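Local coordinates for protein metagenomic carboxyl esterase MGS0156 (Uncultured organism, PDB 5D8M) that probably hydrolyses carboxylic ester bonds, releasing an acid and an alcohol, at residues V21-A25 against G26-I30; R38-M41 against T42-A46; A250-R254 against E255-A259; P310-L313 against T314-S318. All blocks are in the same frame, centred on the assembly; numbering follows the deposited sequence. Where two conformers were deposited one is given.

How the contacts relate
The contacts follow one another along the chain, each a local turn or stretch of helix. Contact 1 lies in the loop leading into strand 31-32, an outermost strand of the seven-stranded parallel sheet, and contact 2 on helix 34-48 after that strand; their centres are about 27 Å apart. Contact 3 follows strand 244-248 of that sheet, and contact 4 spans helix 312-316 with its cap and exit. Contacts 3 and 4, centres about 16 Å apart, touch where Ala259 N probably bonds to Ser318 OG, joining two loops. Contacts 1 and 4 lie on opposite sides of the chain's centre, their centres about 38 Å apart. Contacts 1 and 2 touch none of the others.

Contact 1. Residues V21-A25 against G26-I30; sequences VLVPA and GLAGI
Pro24 and Leu27 meet at the start of a short 3-10 winding, where the carbonyl of the first accepts the N-H of the second: Leu27 N lies 2.9 Å from Pro24 O. That donor stands above the carbonyl plane, 42° out of it. One residue on, Ala25 O takes two donors. Ala28 N gives it a bond of 2.9 Å, and Ile30 N, at 3.3 Å from Ala25 O, adds a weak second one where the chain leaves the turn. Gly29 N in turn bonds to Gly26 O, so successive N-H groups find acceptors within the loop itself. Proline suits position 24 because it has no N-H to satisfy and its ring fixes phi, while Gly29 takes up a positive phi (70°) that glycine tolerates easily. Apolar groups fill in around the polar turn: Leu27 CD2 lies alongside Pro24 CD at 4.1 Å, and Ile30 CB rests 3.9 Å from Ala25 CB. The contact is at the surface, between helix 10-16 and edge strand 31-32, and backbone bonding of Ala28 with Gly288 ties it to the chain just before neighbouring strand 290-293.

Contact 2. Residues R38-M41 against T42-A46; sequences REIM and TAIMA
Thr42 grips the carbonyl of Arg38 with two donors: its N-H at 2.8 Å from Arg38 O, the regular helical bond, and its hydroxyl, with Thr42 OG1 at 2.7 Å from the same oxygen. The two come from opposite faces of the carbonyl plane. Thr42 OG1 is placed there by a chi1 of -63°, which sets it beside its own backbone N and over the preceding turn; threonine suits a helix flank because its hydroxyl can be satisfied in this way. This is the watery side of the contact. One water accepts from Arg38 NH1, lying in the guanidinium plane at its edge, and donates to Thr42 OG1 at 3.1 Å. The rest of the guanidinium is held by Glu70, in a salt bridge, and by Leu64 O. On the packed side Ile40, Met41, Ile44 and Met45 are buried and touch through apolar atoms. Ile40 CG2 meets Ile44 CD1 at 3.9 Å, the two side chains crossing at a slant, while the selenomethionines Met41 and Met45 follow each other one turn apart, Met41 CE 4.2 Å from Met45 SE. Flexible methionine fits such an interface and branched Ile44 fills the helix flank: helix 34-48, following strand 31-32, lays Met41, Ile44 and Met45 against helix 324-338.

Contact 3. Residues A250-R254 against E255-A259; sequences AFASR and EETSA
Thr257 approaches two flat peptide carbonyls, those of Ser253 and Arg254, from above their planes rather than at their edges. Its hydroxyl reaches the first, Thr257 OG1 lying 2.7 Å from Ser253 O and 43° out of the carbonyl plane; its N-H reaches the second, Thr257 N lying 3.1 Å from Arg254 O. A chi1 of -66° turns the hydroxyl beside its own backbone N and back toward Ser253. Just before the turn, the Phe251 ring stacks with Trp65, outside the contact. A water donates to Glu255 OE1 and also meets Ser253 OG at 2.8 Å.

The backbone follows two overlapping type I turns. Glu256 N makes two weak bonds, to Ser253 O and to Ser253 OG, whose position between its own N and carbonyl carbon (chi1 63°) brings it under that N-H. Ala252, small enough for its buried place, sets CB 3.9 Å from Thr257 OG1. A second water accepts from Ala252 N and donates to Thr257 OG1 at 2.9 Å. A valine in place of this threonine would probably leave that water and Ser253 O without their hydroxyl partner and make the turn less firmly held. Outside, Arg254 is paired with Asp266, and Arg262 bonds Arg254 O. The buried hydroxyl is thus satisfied both as donor and as acceptor where the loop after strand 244-248 turns.

Contact 4. Residues P310-L313 against T314-S318; sequences PSLL and TSVIS
Ser311 is the N-cap of helix 312-316, and its hydroxyl accepts the N-H of Thr314, with Ser311 OG 3.2 Å from Thr314 N and the bond nearly straight at 168°. A chi1 of 170° swings the hydroxyl away from its own N and forward over the first turn. Serine suits the place because a short polar side chain can stand in for the carbonyl that no earlier turn supplies. Were an alanine here, Thr314 N would probably lose its capping partner and the helix start would be less well fixed. The carbonyl of Ser311 is doubly held: Ser315 N and Ser315 OG each lie 2.9 Å from Ser311 O, arriving from opposite faces. Beyond this polar end, Leu313 and Ile317 run side by side, Leu313 CD1 meeting Ile317 CD1 at 3.7 Å, and Val316 CG2 packs against Leu313 O. The next shell sets the helix in place. Thr314 OG1 bonds to Lys308 O, and Val316 bonds through its backbone to Ile260, while Ile317 packs on Ser258 and Phe306. Past the last turn the chain bends in an inverse gamma turn centred on Ile317, closed by a weak bond from Ser318 N to Val316 O at 2.9 Å.

Contact 1. Residues V21-A25 against G26-I30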
loop_
_atom_site.group_PDB
_atom_site.type_symbol
_atom_site.label_atom_id
_atom_site.label_comp_id
_atom_site.label_asym_id
_atom_site.label_seq_id
_atom_site.Cartn_x
_atom_site.Cartn_y
_atom_site.Cartn_z
ATOM N N VAL A 21 -16.946 13.310 -2.327
ATOM C CA VAL A 21 -18.091 12.474 -2.613
ATOM C C VAL A 21 -17.646 11.013 -2.756
ATOM O O VAL A 21 -16.587 10.721 -3.317
ATOM C CB VAL A 21 -18.800 12.965 -3.894
ATOM C CG1 VAL A 21 -17.808 13.059 -5.028
ATOM C CG2 VAL A 21 -19.976 12.076 -4.258
ATOM N N LEU A 22 -18.445 10.108 -2.200
ATOM C CA LEU A 22 -18.263 8.667 -2.366
ATOM C C LEU A 22 -18.968 8.245 -3.660
ATOM O O LEU A 22 -20.179 8.465 -3.794
ATOM C CB LEU A 22 -18.856 7.897 -1.170
ATOM C CG LEU A 22 -18.828 6.371 -1.309
ATOM C CD1 LEU A 22 -17.356 5.877 -1.363
ATOM C CD2 LEU A 22 -19.582 5.688 -0.156
ATOM N N VAL A 23 -18.235 7.674 -4.624
ATOM C CA VAL A 23 -18.858 7.285 -5.904
ATOM C C VAL A 23 -18.444 5.886 -6.339
ATOM O O VAL A 23 -17.400 5.405 -5.934
ATOM C CB VAL A 23 -18.490 8.259 -7.053
ATOM C CG1 VAL A 23 -19.152 9.589 -6.854
ATOM C CG2 VAL A 23 -16.986 8.421 -7.133
ATOM N N PRO A 24 -19.271 5.237 -7.167
ATOM C CA PRO A 24 -18.832 4.007 -7.836
ATOM C C PRO A 24 -17.512 4.266 -8.565
ATOM O O PRO A 24 -17.362 5.358 -9.139
ATOM C CB PRO A 24 -19.938 3.725 -8.854
ATOM C CG PRO A 24 -21.145 4.443 -8.333
ATOM C CD PRO A 24 -20.650 5.622 -7.523
ATOM N N ALA A 25 -16.608 3.289 -8.571
ATOM C CA ALA A 25 -15.249 3.514 -9.060
ATOM C C ALA A 25 -15.252 4.063 -10.487
ATOM O O ALA A 25 -14.469 4.958 -10.804
ATOM C CB ALA A 25 -14.419 2.220 -8.975
ATOM N N GLY A 26 -16.162 3.554 -11.311
ATOM C CA GLY A 26 -16.271 3.957 -12.701
ATOM C C GLY A 26 -16.402 5.460 -12.859
ATOM O O GLY A 26 -15.857 6.043 -13.792
ATOM N N LEU A 27 -17.091 6.096 -11.912
ATOM C CA LEU A 27 -17.349 7.532 -11.982
ATOM C C LEU A 27 -16.159 8.377 -11.563
ATOM O O LEU A 27 -16.192 9.598 -11.696
ATOM C CB LEU A 27 -18.546 7.899 -11.106
ATOM C CG LEU A 27 -19.906 7.960 -11.776
ATOM C CD1 LEU A 27 -20.164 6.700 -12.563
ATOM C CD2 LEU A 27 -20.996 8.180 -10.730
ATOM N N ALA A 28 -15.119 7.756 -11.022
ATOM C CA ALA A 28 -13.892 8.503 -10.747
ATOM C C ALA A 28 -12.767 8.091 -11.687
ATOM O O ALA A 28 -11.583 8.181 -11.339
ATOM C CB ALA A 28 -13.471 8.318 -9.303
ATOM N N GLY A 29 -13.138 7.609 -12.871
ATOM C CA GLY A 29 -12.169 7.266 -13.897
ATOM C C GLY A 29 -11.313 6.043 -13.619
ATOM O O GLY A 29 -10.209 5.920 -14.132
ATOM N N ILE A 30 -11.819 5.119 -12.818
ATOM C CA ILE A 30 -11.019 3.954 -12.457
ATOM C C ILE A 30 -11.218 2.831 -13.448
ATOM O O ILE A 30 -12.356 2.467 -13.728
ATOM C CB ILE A 30 -11.366 3.435 -11.050
ATOM C CG1 ILE A 30 -11.215 4.552 -10.023
ATOM C CG2 ILE A 30 -10.479 2.266 -10.664
ATOM C CD1 ILE A 30 -9.865 5.107 -9.998
#

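Contact 2. Residues R38-M41 against T42-A46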
loop_
_atom_site.group_PDB
_atom_site.type_symbol
_atom_site.label_atom_id
_atom_site.label_comp_id
_atom_site.label_asym_id
_atom_site.label_seq_id
_atom_site.Cartn_x
_atom_site.Cartn_y
_atom_site.Cartn_z
ATOM N N ARG A 38 -6.810 -11.244 -10.778
ATOM C CA ARG A 38 -7.148 -12.533 -10.142
ATOM C C ARG A 38 -6.611 -13.712 -10.959
ATOM O O ARG A 38 -6.044 -14.670 -10.422
ATOM C CB ARG A 38 -8.670 -12.693 -9.962
ATOM C CG ARG A 38 -9.077 -14.073 -9.405
ATOM C CD ARG A 38 -10.609 -14.234 -9.245
ATOM N NE ARG A 38 -11.199 -13.139 -8.460
ATOM C CZ ARG A 38 -11.217 -13.069 -7.133
ATOM N NH1 ARG A 38 -10.687 -14.039 -6.407
ATOM N NH2 ARG A 38 -11.776 -12.020 -6.531
ATOM N N GLU A 39 -6.782 -13.612 -12.267
ATOM C CA GLU A 39 -6.322 -14.618 -13.196
ATOM C C GLU A 39 -4.807 -14.840 -13.095
ATOM O O GLU A 39 -4.338 -15.970 -13.025
ATOM C CB GLU A 39 -6.716 -14.186 -14.608
ATOM C CG GLU A 39 -6.525 -15.213 -15.711
ATOM C CD GLU A 39 -7.154 -14.724 -16.999
ATOM O OE1 GLU A 39 -7.463 -13.514 -17.084
ATOM O OE2 GLU A 39 -7.383 -15.546 -17.908
ATOM N N ILE A 40 -4.053 -13.746 -13.107
ATOM C CA ILE A 40 -2.603 -13.797 -12.988
ATOM C C ILE A 40 -2.175 -14.378 -11.643
ATOM O O ILE A 40 -1.343 -15.297 -11.590
ATOM C CB ILE A 40 -2.000 -12.395 -13.171
ATOM C CG1 ILE A 40 -2.094 -11.997 -14.649
ATOM C CG2 ILE A 40 -0.549 -12.351 -12.680
ATOM C CD1 ILE A 40 -1.667 -10.547 -14.927
HETATM N N MSE A 41 -2.751 -13.871 -10.554
HETATM C CA MSE A 41 -2.308 -14.312 -9.228
HETATM C C MSE A 41 -2.663 -15.784 -9.016
HETATM O O MSE A 41 -1.867 -16.570 -8.492
HETATM C CB MSE A 41 -2.910 -13.438 -8.126
HETATM C CG MSE A 41 -2.292 -13.672 -6.758
HETATM SE SE MSE A 41 -2.860 -12.347 -5.441
HETATM C CE MSE A 41 -2.060 -13.220 -3.855
ATOM N N THR A 42 -3.838 -16.167 -9.482
ATOM C CA THR A 42 -4.298 -17.541 -9.367
ATOM C C THR A 42 -3.399 -18.547 -10.127
ATOM O O THR A 42 -3.068 -19.615 -9.597
ATOM C CB THR A 42 -5.764 -17.642 -9.859
ATOM O OG1 THR A 42 -6.597 -16.848 -8.996
ATOM C CG2 THR A 42 -6.247 -19.081 -9.851
ATOM N N ALA A 43 -3.001 -18.193 -11.351
ATOM C CA ALA A 43 -2.094 -19.009 -12.164
ATOM C C ALA A 43 -0.707 -19.109 -11.540
ATOM O O ALA A 43 -0.089 -20.177 -11.563
ATOM C CB ALA A 43 -1.991 -18.440 -13.587
ATOM N N ILE A 44 -0.230 -17.994 -10.972
ATOM C CA ILE A 44 1.068 -17.971 -10.293
ATOM C C ILE A 44 1.098 -19.005 -9.173
ATOM O O ILE A 44 2.045 -19.785 -9.048
ATOM C CB ILE A 44 1.392 -16.549 -9.738
ATOM C CG1 ILE A 44 1.847 -15.644 -10.891
ATOM C CG2 ILE A 44 2.476 -16.601 -8.653
ATOM C CD1 ILE A 44 2.096 -14.213 -10.487
HETATM N N MSE A 45 0.040 -19.028 -8.375
HETATM C CA MSE A 45 -0.005 -19.931 -7.242
HETATM C C MSE A 45 -0.227 -21.361 -7.682
HETATM O O MSE A 45 0.271 -22.277 -7.039
HETATM C CB MSE A 45 -1.083 -19.488 -6.269
HETATM C CG MSE A 45 -0.773 -18.105 -5.721
HETATM SE SE MSE A 45 -2.147 -17.368 -4.579
HETATM C CE MSE A 45 -1.772 -18.413 -2.968
ATOM N N ALA A 46 -0.964 -21.566 -8.771
ATOM C CA ALA A 46 -1.129 -22.932 -9.260
ATOM C C ALA A 46 0.207 -23.426 -9.817
ATOM O O ALA A 46 0.529 -24.603 -9.718
ATOM C CB ALA A 46 -2.238 -23.025 -10.318
HETATM O O HOH W 1 -9.201 -16.737 -7.396
#

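Contact 3. Residues A250-R254 against E255-A259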
loop_
_atom_site.group_PDB
_atom_site.type_symbol
_atom_site.label_atom_id
_atom_site.label_comp_id
_atom_site.label_asym_id
_atom_site.label_seq_id
_atom_site.Cartn_x
_atom_site.Cartn_y
_atom_site.Cartn_z
ATOM N N ALA A 250 -6.939 -3.692 0.802
ATOM C CA ALA A 250 -7.125 -4.885 1.623
ATOM C C ALA A 250 -8.254 -4.746 2.643
ATOM O O ALA A 250 -8.562 -3.638 3.116
ATOM C CB ALA A 250 -5.828 -5.231 2.332
ATOM N N PHE A 251 -8.886 -5.882 2.950
ATOM C CA PHE A 251 -9.663 -6.028 4.162
ATOM C C PHE A 251 -9.835 -7.503 4.454
ATOM O O PHE A 251 -9.776 -8.331 3.549
ATOM C CB PHE A 251 -11.025 -5.312 4.051
ATOM C CG PHE A 251 -11.969 -5.890 3.017
ATOM C CD1 PHE A 251 -11.979 -5.409 1.710
ATOM C CD2 PHE A 251 -12.874 -6.874 3.367
ATOM C CE1 PHE A 251 -12.866 -5.926 0.770
ATOM C CE2 PHE A 251 -13.769 -7.390 2.439
ATOM C CZ PHE A 251 -13.765 -6.919 1.135
ATOM N N ALA A 252 -10.030 -7.820 5.726
ATOM C CA ALA A 252 -10.332 -9.167 6.159
ATOM C C ALA A 252 -11.514 -9.094 7.110
ATOM O O ALA A 252 -11.868 -8.014 7.572
ATOM C CB ALA A 252 -9.130 -9.802 6.840
ATOM N N SER A 253 -12.117 -10.237 7.416
ATOM C CA SER A 253 -13.174 -10.277 8.411
ATOM C C SER A 253 -12.558 -9.906 9.738
ATOM O O SER A 253 -11.333 -9.932 9.877
ATOM C CB SER A 253 -13.821 -11.660 8.483
ATOM O OG SER A 253 -12.859 -12.624 8.890
ATOM N N ARG A 254 -13.395 -9.580 10.719
ATOM C CA ARG A 254 -12.881 -9.235 12.035
ATOM C C ARG A 254 -12.021 -10.352 12.632
ATOM O O ARG A 254 -10.949 -10.099 13.171
ATOM C CB ARG A 254 -14.027 -8.902 12.982
ATOM C CG ARG A 254 -13.534 -8.336 14.275
ATOM C CD ARG A 254 -14.657 -8.010 15.217
ATOM N NE ARG A 254 -14.152 -7.205 16.323
ATOM C CZ ARG A 254 -13.546 -7.686 17.409
ATOM N NH1 ARG A 254 -13.137 -6.846 18.355
ATOM N NH2 ARG A 254 -13.349 -8.993 17.561
ATOM N N GLU A 255 -12.468 -11.595 12.501
ATOM C CA GLU A 255 -11.738 -12.701 13.101
ATOM C C GLU A 255 -10.420 -13.023 12.378
ATOM O O GLU A 255 -9.538 -13.632 12.971
ATOM C CB GLU A 255 -12.624 -13.954 13.174
ATOM C CG GLU A 255 -12.856 -14.681 11.871
ATOM C CD GLU A 255 -13.551 -16.029 12.072
ATOM O OE1 GLU A 255 -13.506 -16.868 11.143
ATOM O OE2 GLU A 255 -14.144 -16.254 13.153
ATOM N N GLU A 256 -10.281 -12.618 11.115
ATOM C CA GLU A 256 -9.004 -12.794 10.411
ATOM C C GLU A 256 -8.169 -11.518 10.406
ATOM O O GLU A 256 -7.212 -11.378 9.634
ATOM C CB GLU A 256 -9.241 -13.279 8.980
ATOM C CG GLU A 256 -9.895 -14.674 8.907
ATOM C CD GLU A 256 -9.091 -15.773 9.627
ATOM O OE1 GLU A 256 -7.842 -15.687 9.688
ATOM O OE2 GLU A 256 -9.714 -16.743 10.133
ATOM N N THR A 257 -8.526 -10.593 11.284
ATOM C CA THR A 257 -7.810 -9.339 11.455
ATOM C C THR A 257 -6.960 -9.470 12.740
ATOM O O THR A 257 -7.456 -9.952 13.750
ATOM C CB THR A 257 -8.803 -8.131 11.545
ATOM O OG1 THR A 257 -9.496 -7.957 10.289
ATOM C CG2 THR A 257 -8.086 -6.835 11.897
ATOM N N SER A 258 -5.684 -9.090 12.668
ATOM C CA SER A 258 -4.761 -9.177 13.806
ATOM C C SER A 258 -5.288 -8.523 15.079
ATOM O O SER A 258 -5.883 -7.457 15.022
ATOM C CB SER A 258 -3.404 -8.521 13.449
ATOM O OG SER A 258 -2.725 -9.253 12.451
ATOM N N ALA A 259 -5.030 -9.160 16.221
ATOM C CA ALA A 259 -5.528 -8.675 17.505
ATOM C C ALA A 259 -5.212 -7.194 17.694
ATOM O O ALA A 259 -6.079 -6.420 18.056
ATOM C CB ALA A 259 -4.950 -9.498 18.641
HETATM O O HOH W 2 -9.330 -6.108 8.092
HETATM O O HOH W 3 -13.722 -15.196 8.428
#

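Contact 4. Residues P310-L313 against T314-S318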
loop_
_atom_site.group_PDB
_atom_site.type_symbol
_atom_site.label_atom_id
_atom_site.label_comp_id
_atom_site.label_asym_id
_atom_site.label_seq_id
_atom_site.Cartn_x
_atom_site.Cartn_y
_atom_site.Cartn_z
ATOM N N PRO A 310 10.439 -15.676 20.027
ATOM C CA PRO A 310 9.205 -15.029 20.486
ATOM C C PRO A 310 9.304 -13.513 20.488
ATOM O O PRO A 310 10.400 -12.956 20.520
ATOM C CB PRO A 310 9.053 -15.556 21.912
ATOM C CG PRO A 310 10.468 -15.718 22.381
ATOM C CD PRO A 310 11.282 -16.112 21.157
ATOM N N SER A 311 8.149 -12.863 20.473
ATOM C CA SER A 311 8.060 -11.410 20.481
ATOM C C SER A 311 6.644 -11.029 20.883
ATOM O O SER A 311 5.686 -11.608 20.384
ATOM C CB SER A 311 8.406 -10.835 19.105
ATOM O OG SER A 311 8.107 -9.451 19.022
ATOM N N LEU A 312 6.505 -10.073 21.787
ATOM C CA LEU A 312 5.179 -9.618 22.155
ATOM C C LEU A 312 4.536 -8.970 20.931
ATOM O O LEU A 312 3.350 -9.139 20.667
ATOM C CB LEU A 312 5.247 -8.644 23.319
ATOM C CG LEU A 312 3.924 -8.286 23.999
ATOM C CD1 LEU A 312 3.073 -9.531 24.249
ATOM C CD2 LEU A 312 4.233 -7.607 25.314
ATOM N N LEU A 313 5.357 -8.251 20.177
ATOM C CA LEU A 313 4.922 -7.586 18.966
ATOM C C LEU A 313 4.424 -8.593 17.956
ATOM O O LEU A 313 3.326 -8.443 17.410
ATOM C CB LEU A 313 6.072 -6.771 18.373
ATOM C CG LEU A 313 5.789 -5.994 17.100
ATOM C CD1 LEU A 313 4.628 -5.047 17.333
ATOM C CD2 LEU A 313 7.049 -5.232 16.702
ATOM N N THR A 314 5.236 -9.618 17.703
ATOM C CA THR A 314 4.870 -10.640 16.728
ATOM C C THR A 314 3.606 -11.373 17.159
ATOM O O THR A 314 2.758 -11.693 16.336
ATOM C CB THR A 314 5.995 -11.662 16.518
ATOM O OG1 THR A 314 7.122 -11.004 15.922
ATOM C CG2 THR A 314 5.525 -12.797 15.596
ATOM N N SER A 315 3.470 -11.599 18.459
ATOM C CA SER A 315 2.323 -12.317 18.974
ATOM C C SER A 315 1.005 -11.559 18.806
ATOM O O SER A 315 -0.013 -12.176 18.532
ATOM C CB SER A 315 2.541 -12.649 20.443
ATOM O OG SER A 315 3.576 -13.608 20.573
ATOM N N VAL A 316 1.021 -10.234 18.960
ATOM C CA VAL A 316 -0.220 -9.467 18.883
ATOM C C VAL A 316 -0.598 -9.183 17.428
ATOM O O VAL A 316 -1.757 -8.923 17.129
ATOM C CB VAL A 316 -0.128 -8.159 19.692
ATOM C CG1 VAL A 316 0.196 -8.493 21.148
ATOM C CG2 VAL A 316 0.909 -7.204 19.097
ATOM N N ILE A 317 0.374 -9.273 16.523
ATOM C CA ILE A 317 0.104 -9.232 15.094
ATOM C C ILE A 317 -0.264 -10.659 14.685
ATOM O O ILE A 317 0.468 -11.344 13.962
ATOM C CB ILE A 317 1.315 -8.663 14.340
ATOM C CG1 ILE A 317 1.641 -7.279 14.929
ATOM C CG2 ILE A 317 1.069 -8.571 12.815
ATOM C CD1 ILE A 317 2.910 -6.655 14.414
ATOM N N SER A 318 -1.417 -11.093 15.184
ATOM C CA SER A 318 -1.791 -12.507 15.244
ATOM C C SER A 318 -2.356 -13.098 13.946
ATOM O O SER A 318 -2.576 -14.292 13.868
ATOM C CB SER A 318 -2.825 -12.701 16.349
ATOM O OG SER A 318 -3.989 -11.954 16.032
#